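Local coordinates for protein CRISPR-associated endoribonuclease Cse3 (Thermus thermophilus, PDB 2Y8Y) that cleaves CRISPR precursor transcripts as a ferredoxin-like endoribonuclease and, as a monomer, keeps hold of the crRNA once it is processed, at residues Tyr27-His30 against Arg31-Lys35; Ser74-Asp77 against Glu78-Gln82. All coordinates share one frame; numbering follows the deposited sequence.

Interaction 1: residues Tyr27-His30 against Arg31-Lys35; sequences YEMH and RTLSK. With nucleotides of chain B.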
loop_
_atom_site.group_PDB
_atom_site.type_symbol
_atom_site.label_atom_id
_atom_site.label_comp_id
_atom_site.label_asym_id
_atom_site.label_seq_id
_atom_site.Cartn_x
_atom_site.Cartn_y
_atom_site.Cartn_z
ATOM N N TYR A 27 -8.471 9.199 -6.583
ATOM C CA TYR A 27 -7.962 9.614 -7.883
ATOM C C TYR A 27 -7.233 10.960 -7.799
ATOM O O TYR A 27 -6.170 11.141 -8.391
ATOM C CB TYR A 27 -9.094 9.683 -8.907
ATOM C CG TYR A 27 -8.644 10.229 -10.237
ATOM C CD1 TYR A 27 -8.093 9.395 -11.199
ATOM C CD2 TYR A 27 -8.767 11.580 -10.530
ATOM C CE1 TYR A 27 -7.676 9.892 -12.418
ATOM C CE2 TYR A 27 -8.353 12.086 -11.744
ATOM C CZ TYR A 27 -7.808 11.239 -12.685
ATOM O OH TYR A 27 -7.394 11.740 -13.897
ATOM N N GLU A 28 -7.801 11.903 -7.056
ATOM C CA GLU A 28 -7.157 13.201 -6.876
ATOM C C GLU A 28 -5.900 13.087 -6.016
ATOM O O GLU A 28 -4.894 13.739 -6.272
ATOM C CB GLU A 28 -8.133 14.211 -6.265
ATOM C CG GLU A 28 -9.234 14.671 -7.205
ATOM C CD GLU A 28 -8.704 15.392 -8.433
ATOM O OE1 GLU A 28 -7.564 15.905 -8.391
ATOM O OE2 GLU A 28 -9.427 15.441 -9.447
ATOM N N MET A 29 -5.963 12.260 -4.982
ATOM C CA MET A 29 -4.782 12.040 -4.157
ATOM C C MET A 29 -3.627 11.530 -5.016
ATOM O O MET A 29 -2.495 11.978 -4.876
ATOM C CB MET A 29 -5.086 11.056 -3.037
ATOM C CG MET A 29 -3.905 10.787 -2.119
ATOM S SD MET A 29 -3.569 12.219 -1.068
ATOM C CE MET A 29 -4.954 12.119 0.068
ATOM N N HIS A 30 -3.926 10.602 -5.917
ATOM C CA HIS A 30 -2.919 10.067 -6.828
ATOM C C HIS A 30 -2.285 11.169 -7.678
ATOM O O HIS A 30 -1.065 11.195 -7.858
ATOM C CB HIS A 30 -3.550 8.996 -7.725
ATOM C CG HIS A 30 -2.646 8.481 -8.800
ATOM N ND1 HIS A 30 -1.526 7.717 -8.538
ATOM C CD2 HIS A 30 -2.703 8.609 -10.145
ATOM C CE1 HIS A 30 -0.936 7.398 -9.673
ATOM N NE2 HIS A 30 -1.630 7.927 -10.667
ATOM N N ARG A 31 -3.113 12.059 -8.210
ATOM C CA ARG A 31 -2.607 13.164 -9.025
ATOM C C ARG A 31 -1.622 14.022 -8.232
ATOM O O ARG A 31 -0.552 14.382 -8.727
ATOM C CB ARG A 31 -3.752 14.025 -9.562
ATOM C CG ARG A 31 -4.675 13.305 -10.536
ATOM C CD ARG A 31 -5.852 14.184 -10.942
ATOM N NE ARG A 31 -5.491 15.206 -11.924
ATOM C CZ ARG A 31 -5.614 15.052 -13.239
ATOM N NH1 ARG A 31 -6.084 13.916 -13.733
ATOM N NH2 ARG A 31 -5.268 16.033 -14.063
ATOM N N THR A 32 -1.988 14.341 -6.994
ATOM C CA THR A 32 -1.126 15.149 -6.136
ATOM C C THR A 32 0.195 14.471 -5.795
ATOM O O THR A 32 1.269 15.037 -6.008
ATOM C CB THR A 32 -1.835 15.528 -4.833
ATOM O OG1 THR A 32 -2.934 16.390 -5.129
ATOM C CG2 THR A 32 -0.873 16.244 -3.889
ATOM N N LEU A 33 0.121 13.245 -5.284
ATOM C CA LEU A 33 1.307 12.580 -4.787
ATOM C C LEU A 33 2.287 12.310 -5.917
ATOM O O LEU A 33 3.504 12.368 -5.730
ATOM C CB LEU A 33 0.926 11.283 -4.065
ATOM C CG LEU A 33 0.010 11.470 -2.852
ATOM C CD1 LEU A 33 -0.249 10.094 -2.245
ATOM C CD2 LEU A 33 0.634 12.422 -1.826
ATOM N N SER A 34 1.752 12.003 -7.096
ATOM C CA SER A 34 2.590 11.687 -8.252
ATOM C C SER A 34 3.527 12.834 -8.621
ATOM O O SER A 34 4.593 12.612 -9.199
ATOM C CB SER A 34 1.734 11.330 -9.470
ATOM O OG SER A 34 1.066 10.095 -9.286
ATOM N N LYS A 35 3.128 14.058 -8.289
ATOM C CA LYS A 35 3.940 15.224 -8.603
ATOM C C LYS A 35 5.301 15.173 -7.921
ATOM O O LYS A 35 6.277 15.700 -8.450
ATOM C CB LYS A 35 3.222 16.516 -8.205
ATOM C CG LYS A 35 1.929 16.765 -8.963
ATOM C CD LYS A 35 1.245 18.032 -8.484
ATOM C CE LYS A 35 -0.139 18.171 -9.093
ATOM N NZ LYS A 35 -0.802 19.441 -8.682
ATOM P P A B 18 -4.808 7.450 -13.456
ATOM O OP1 A B 18 -5.448 6.916 -12.241
ATOM O OP2 A B 18 -5.662 7.792 -14.624
ATOM O "O5'" A B 18 -3.895 8.695 -13.067
ATOM C "C5'" A B 18 -3.288 9.510 -14.059
ATOM C "C4'" A B 18 -2.882 10.843 -13.486
ATOM O "O4'" A B 18 -1.779 10.670 -12.554
ATOM C "C3'" A B 18 -2.354 11.868 -14.472
ATOM O "O3'" A B 18 -3.375 12.517 -15.207
ATOM C "C2'" A B 18 -1.562 12.802 -13.568
ATOM O "O2'" A B 18 -2.431 13.659 -12.839
ATOM C "C1'" A B 18 -0.936 11.804 -12.597
ATOM N N9 A B 18 0.401 11.381 -13.051
ATOM C C8 A B 18 0.790 10.185 -13.604
ATOM N N7 A B 18 2.066 10.140 -13.911
ATOM C C5 A B 18 2.543 11.396 -13.550
ATOM C C6 A B 18 3.815 11.999 -13.613
ATOM N N6 A B 18 4.904 11.394 -14.097
ATOM N N1 A B 18 3.935 13.264 -13.156
ATOM C C2 A B 18 2.855 13.888 -12.672
ATOM N N3 A B 18 1.613 13.425 -12.561
ATOM C C4 A B 18 1.525 12.167 -13.020
#
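Helix 26-34 turns one flank to the RNA, and along that flank Y27 pairs with R31 and H30 with S34, beside nucleotide A18 of chain B. The R31 chain, bent at chi3 (77°), crosses the Y27 ring obliquely, CG over one face and CD 3.4 Å from CE2 of Y27. Its NH1 comes to the phenol OH of Y27 in a weak and doubtful hydrogen bond, short and far from straight. The ring and guanidinium planes stand 40° apart. O2' of A18 of chain B lies over the centre of the guanidinium face, and OP2 of the same nucleotide sits at the edge of the Y27 ring. One turn on, O of H30 accepts two hydrogen bonds from opposite faces of its carbonyl plane, from S34 N at 3.0 Å and S34 OG at 2.8 Å. That places the hydroxyl over one face of the imidazole, while CD2 of H30 approaches O5' of A18 of chain B to 3.2 Å. Away from the RNA, CG of M29 packs on CD1 of L33 at 3.7 Å, against W50. R31 and Y27 together frame the sugar and phosphate of A18 of chain B, consistent with the inferred part of Y27 in stabilising the transition-state intermediate.

Interaction 2: residues Ser74-Asp77 against Glu78-Gln82; sequences SVLD and EGYAQ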
loop_
_atom_site.group_PDB
_atom_site.type_symbol
_atom_site.label_atom_id
_atom_site.label_comp_id
_atom_site.label_asym_id
_atom_site.label_seq_id
_atom_site.Cartn_x
_atom_site.Cartn_y
_atom_site.Cartn_z
ATOM N N SER A 74 8.264 19.728 -2.232
ATOM C CA SER A 74 8.063 21.149 -2.492
ATOM C C SER A 74 6.942 21.362 -3.506
ATOM O O SER A 74 6.484 22.490 -3.709
ATOM C CB SER A 74 9.351 21.818 -2.991
ATOM O OG SER A 74 9.728 21.332 -4.266
ATOM N N VAL A 75 6.500 20.268 -4.128
ATOM C CA VAL A 75 5.421 20.322 -5.112
ATOM C C VAL A 75 4.058 20.545 -4.470
ATOM O O VAL A 75 3.114 20.957 -5.142
ATOM C CB VAL A 75 5.353 19.036 -5.968
ATOM C CG1 VAL A 75 6.656 18.842 -6.728
ATOM C CG2 VAL A 75 5.036 17.812 -5.101
ATOM N N LEU A 76 3.955 20.274 -3.174
ATOM C CA LEU A 76 2.680 20.410 -2.475
ATOM C C LEU A 76 2.278 21.865 -2.307
ATOM O O LEU A 76 3.130 22.752 -2.198
ATOM C CB LEU A 76 2.742 19.753 -1.100
ATOM C CG LEU A 76 2.999 18.250 -1.094
ATOM C CD1 LEU A 76 3.106 17.728 0.331
ATOM C CD2 LEU A 76 1.907 17.501 -1.865
ATOM N N ASP A 77 0.973 22.105 -2.269
ATOM C CA ASP A 77 0.463 23.447 -2.015
ATOM C C ASP A 77 0.828 23.881 -0.609
ATOM O O ASP A 77 0.922 23.056 0.297
ATOM C CB ASP A 77 -1.063 23.486 -2.149
ATOM C CG ASP A 77 -1.544 23.192 -3.553
ATOM O OD1 ASP A 77 -0.704 23.086 -4.470
ATOM O OD2 ASP A 77 -2.773 23.079 -3.741
ATOM N N GLU A 78 1.013 25.182 -0.413
ATOM C CA GLU A 78 1.199 25.693 0.935
ATOM C C GLU A 78 -0.048 25.390 1.757
ATOM O O GLU A 78 -1.170 25.548 1.281
ATOM C CB GLU A 78 1.485 27.199 0.919
ATOM C CG GLU A 78 2.814 27.561 0.277
ATOM C CD GLU A 78 3.983 26.818 0.900
ATOM O OE1 GLU A 78 3.875 26.415 2.078
ATOM O OE2 GLU A 78 5.009 26.631 0.211
ATOM N N GLY A 79 0.154 24.934 2.989
ATOM C CA GLY A 79 -0.954 24.645 3.878
ATOM C C GLY A 79 -1.622 23.302 3.639
ATOM O O GLY A 79 -2.528 22.924 4.381
ATOM N N TYR A 80 -1.175 22.575 2.616
ATOM C CA TYR A 80 -1.757 21.277 2.269
ATOM C C TYR A 80 -1.508 20.240 3.356
ATOM O O TYR A 80 -2.435 19.562 3.812
ATOM C CB TYR A 80 -1.193 20.783 0.933
ATOM C CG TYR A 80 -1.706 19.439 0.459
ATOM C CD1 TYR A 80 -2.854 19.347 -0.316
ATOM C CD2 TYR A 80 -1.023 18.266 0.758
ATOM C CE1 TYR A 80 -3.318 18.118 -0.768
ATOM C CE2 TYR A 80 -1.478 17.036 0.311
ATOM C CZ TYR A 80 -2.628 16.971 -0.448
ATOM O OH TYR A 80 -3.077 15.747 -0.892
ATOM N N ALA A 81 -0.252 20.120 3.776
ATOM C CA ALA A 81 0.099 19.124 4.775
ATOM C C ALA A 81 1.336 19.491 5.580
ATOM O O ALA A 81 2.161 20.306 5.158
ATOM C CB ALA A 81 0.294 17.767 4.109
ATOM N N GLN A 82 1.449 18.884 6.753
ATOM C CA GLN A 82 2.702 18.866 7.475
ATOM C C GLN A 82 3.496 17.691 6.926
ATOM O O GLN A 82 3.070 16.538 7.032
ATOM C CB GLN A 82 2.460 18.697 8.971
ATOM C CG GLN A 82 3.729 18.678 9.797
ATOM C CD GLN A 82 3.448 18.648 11.283
ATOM O OE1 GLN A 82 2.293 18.570 11.705
ATOM N NE2 GLN A 82 4.504 18.714 12.088
HETATM O O HOH W 1 1.936 21.682 2.575
#
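From D77 to Y80 the backbone makes a type II beta turn, closed by a hydrogen bond from Y80 N to D77 O at 3.2 Å; G79 takes the positive phi of its third position (81°). The amide comes in from well above the carbonyl plane of D77. Water 1 donates to D77 O at 2.8 Å and accepts from A81 N at 2.9 Å, bridging the turn to the first residue of strand 81-89. Among the side chains, L76 and Y80 meet across the turn: CD2 of L76 lies 4.0 Å from CD2 of the Y80 ring, the leucine set aslant to it. With chi1 of Y80 at 180°, the ring extends from the turn toward helices 17-24 and 26-34, where its OH is hydrogen-bonded to D22. CB of Y80 sits 3.2 Å from D77 O, so the same carbonyl that receives the turn bond also lies against the root of the aromatic side chain. One carbonyl, gripped by an amide and a water, joins the turn to the start of the strand, while the buried tyrosine ties this surface turn to the helices through an apolar flank and a polar tip.

In the fold
Two local contacts, each within one continuous stretch, illustrate how position sets chemistry. Interaction 1 is largely buried, a helical segment between the RNA and the protein interior; interaction 2 is a surface turn leading from a loop into strand 81-89, about 9 Å from the nucleic acid at its nearest atom. Polar groups that face a nucleotide mark the first, whereas the polar chemistry of the second is that of backbone and solvent. They touch where T32 CG2 packs on L76 CD2 at 3.7 Å and M29 SD on Y80 OH at 3.6 Å. D22 of helix 17-24 is a partner common to both, reached by T32 OG1 as well as by Y80.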